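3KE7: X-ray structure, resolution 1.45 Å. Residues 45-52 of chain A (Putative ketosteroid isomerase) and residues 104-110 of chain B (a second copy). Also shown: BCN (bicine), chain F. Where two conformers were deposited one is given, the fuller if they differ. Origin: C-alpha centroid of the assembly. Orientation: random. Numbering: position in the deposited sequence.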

# COMPACT_ATOMS: atom_id res chain seq x y z
N TYR A 45 4.31 7.68 -3.05
CA TYR A 45 5.37 7.02 -2.25
C TYR A 45 5.40 7.51 -0.80
O TYR A 45 5.38 8.71 -0.55
N PHE A 46 5.47 6.55 0.12
CA PHE A 46 5.70 6.80 1.52
C PHE A 46 6.94 6.10 2.05
O PHE A 46 7.21 4.95 1.69
N ASP A 47 7.68 6.77 2.96
CA ASP A 47 8.67 6.07 3.78
C ASP A 47 8.76 6.78 5.13
O ASP A 47 8.15 7.83 5.33
N PRO A 48 9.52 6.21 6.07
CA PRO A 48 9.52 6.79 7.44
C PRO A 48 10.14 8.14 7.59
O PRO A 48 10.03 8.69 8.68
N SER A 49 10.74 8.69 6.54
CA SER A 49 11.39 9.99 6.73
C SER A 49 10.58 11.17 6.21
O SER A 49 11.01 12.31 6.41
N LEU A 50 9.45 10.90 5.52
CA LEU A 50 8.66 11.92 4.89
C LEU A 50 7.50 12.38 5.76
O LEU A 50 6.75 11.55 6.32
N GLU A 51 7.30 13.68 5.88
CA GLU A 51 6.14 14.13 6.63
C GLU A 51 4.82 13.71 5.96
O GLU A 51 3.85 13.36 6.64
N THR A 52 4.78 13.77 4.63
CA THR A 52 3.64 13.37 3.84
C THR A 52 4.15 12.64 2.61
O THR A 52 5.33 12.75 2.25
N ILE B 104 -1.66 11.77 16.82
CA ILE B 104 -0.85 10.80 16.13
C ILE B 104 -0.94 11.13 14.64
O ILE B 104 -2.02 11.30 14.09
N LYS B 105 0.23 11.27 14.01
CA LYS B 105 0.31 11.51 12.56
C LYS B 105 0.60 10.19 11.84
O LYS B 105 1.58 9.51 12.15
N TRP B 106 -0.25 9.87 10.87
CA TRP B 106 -0.21 8.62 10.16
C TRP B 106 -0.05 8.79 8.64
O TRP B 106 -0.47 9.77 8.07
N ASN B 107 0.58 7.77 8.06
CA ASN B 107 0.59 7.46 6.63
C ASN B 107 -0.40 6.29 6.45
O ASN B 107 -0.44 5.37 7.28
N CYS B 108 -1.13 6.29 5.35
CA CYS B 108 -2.02 5.19 5.04
C CYS B 108 -2.15 4.89 3.56
O CYS B 108 -2.39 5.81 2.75
N THR B 109 -2.05 3.60 3.23
CA THR B 109 -2.43 3.09 1.94
C THR B 109 -3.54 2.07 2.13
O THR B 109 -3.35 1.06 2.84
N GLU B 110 -4.66 2.26 1.47
CA GLU B 110 -5.74 1.30 1.41
C GLU B 110 -5.90 0.89 -0.05
O GLU B 110 -5.84 1.76 -0.95

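The contact between these two stretches, from two copies of a putative ketosteroid isomerase, illustrates how a patch of packing can be built from one buried aromatic ring and a set of water bridges, with no direct hydrogen bond between the stretches. In an extended strand successive side chains alternate in direction, and chain B follows the rule from Lys B105 to Cys B108: Lys B105 (m, t, p, p) and Asn B107 point toward chain A, whereas Trp B106 and Cys B108 point away; Thr B109 (m) breaks the pattern by pointing sideways. Phe A46, at the end of its strand, points toward chain B with chi1 in the m rotamer. Its ring lies obliquely against three polar atoms, with CD1 3.4 Å from Asn B107 OD1, CZ 3.4 Å from Cys B108 O and CE2 3.4 Å from Thr B109 OG1.

Asn B107, also m, brings its amide close to the loop, but water completes the connection. Water 1 accepts from Asn B107 ND2 (3.0 Å) and lies 2.8 Å from both Asp A47 O and Leu A50 O, the carbonyls at the two ends of a type I turn. Water 2 lies 3.0 Å from Asn B107 OD1 and 3.3 Å from Asp A47 O. Asp A47 (p), pointing away from chain B, braces the turn by accepting from Ser A49 OG and N through OD1 (2.8 Å each), and ties it to the preceding strand by accepting from Tyr A45 OH through OD2 (2.6 Å).

At the exposed margin, Glu A51 starts away from chain B, yet its extended t,t chain brings its end nearer Lys B105. Glu A51 OE2 and Lys B105 NZ remain 4.5 Å apart, too far for a salt bridge; water 3 links them, donating to OE2 at 2.6 Å and accepting from NZ at 3.0 Å. Away from this contact, bicine C6 lies over one face of the Trp B106 ring, 3.5 Å from Trp B106 NE1.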

# COMPACT_ATOMS: atom_id res chain seq x y z
CB TYR A 45 6.72 7.27 -2.93
CG TYR A 45 7.97 6.82 -2.16
CD1 TYR A 45 8.48 7.57 -1.11
CD2 TYR A 45 8.63 5.61 -2.47
CE1 TYR A 45 9.62 7.17 -0.42
CE2 TYR A 45 9.73 5.22 -1.75
CZ TYR A 45 10.26 5.97 -0.77
OH TYR A 45 11.37 5.57 -0.07
CB PHE A 46 4.56 6.25 2.42
CG PHE A 46 3.18 6.77 2.19
CD1 PHE A 46 2.68 7.85 2.90
CD2 PHE A 46 2.28 6.07 1.38
CE1 PHE A 46 1.37 8.21 2.80
CE2 PHE A 46 0.95 6.48 1.26
CZ PHE A 46 0.50 7.51 2.00
CB ASP A 47 10.02 5.87 3.04
CG ASP A 47 10.90 7.14 2.97
OD1 ASP A 47 10.84 8.01 3.87
OD2 ASP A 47 11.73 7.16 2.01
CB PRO A 48 10.28 5.76 8.27
CG PRO A 48 10.10 4.49 7.49
CD PRO A 48 10.09 4.87 6.05
CB SER A 49 12.74 9.97 6.07
OG SER A 49 12.61 10.01 4.66
CB LEU A 50 8.11 11.38 3.57
CG LEU A 50 9.18 11.04 2.52
CD1 LEU A 50 8.64 10.20 1.40
CD2 LEU A 50 9.73 12.31 1.97
CB GLU A 51 6.21 15.62 6.79
CG GLU A 51 5.13 16.12 7.71
CD GLU A 51 5.07 17.63 7.79
OE1 GLU A 51 6.14 18.31 7.74
OE2 GLU A 51 3.92 18.16 7.92
CB THR A 52 2.73 14.54 3.39
OG1 THR A 52 3.46 15.42 2.52
CG2 THR A 52 2.17 15.32 4.57
CB ILE B 104 -1.26 9.33 16.36
CG1 ILE B 104 -1.27 8.98 17.84
CG2 ILE B 104 -0.26 8.38 15.61
CD1 ILE B 104 -1.72 7.52 18.11
CB LYS B 105 1.40 12.56 12.25
CG LYS B 105 1.20 13.95 12.90
CD LYS B 105 2.36 14.86 12.56
CE LYS B 105 2.29 15.27 11.08
NZ LYS B 105 1.11 16.14 10.78
CB TRP B 106 -1.55 7.88 10.33
CG TRP B 106 -1.94 7.47 11.72
CD1 TRP B 106 -2.72 8.19 12.59
CD2 TRP B 106 -1.62 6.24 12.38
NE1 TRP B 106 -2.90 7.48 13.75
CE2 TRP B 106 -2.25 6.28 13.65
CE3 TRP B 106 -0.90 5.10 12.02
CZ2 TRP B 106 -2.15 5.22 14.56
CZ3 TRP B 106 -0.80 4.06 12.94
CH2 TRP B 106 -1.43 4.13 14.19
CB ASN B 107 1.96 6.94 6.22
CG ASN B 107 3.08 7.89 6.49
OD1 ASN B 107 3.07 9.04 6.03
ND2 ASN B 107 4.12 7.40 7.18
CB CYS B 108 -3.41 5.45 5.62
SG CYS B 108 -4.54 4.01 5.48
CB THR B 109 -1.28 2.40 1.24
OG1 THR B 109 -0.18 3.29 1.15
CG2 THR B 109 -1.69 1.90 -0.17
CB GLU B 110 -7.09 1.89 1.88
CG GLU B 110 -7.12 2.49 3.22
CD GLU B 110 -7.26 1.47 4.33
OE1 GLU B 110 -7.04 0.28 4.06
OE2 GLU B 110 -7.62 1.87 5.49
N1 BCN F . -5.98 3.39 13.30
C1 BCN F . -5.25 2.26 13.88
C2 BCN F . -4.92 2.54 15.36
O21 BCN F . -4.13 1.79 15.98
O22 BCN F . -5.45 3.52 15.91
C3 BCN F . -6.96 2.92 12.31
C4 BCN F . -8.24 2.44 12.99
O4 BCN F . -8.62 3.49 13.90
C5 BCN F . -5.02 4.27 12.67
C6 BCN F . -5.60 5.65 12.51
O6 BCN F . -6.21 6.08 13.76
O HOH W 1 6.70 9.01 7.40
O HOH W 2 5.44 9.30 4.19
O HOH W 3 1.57 16.94 7.90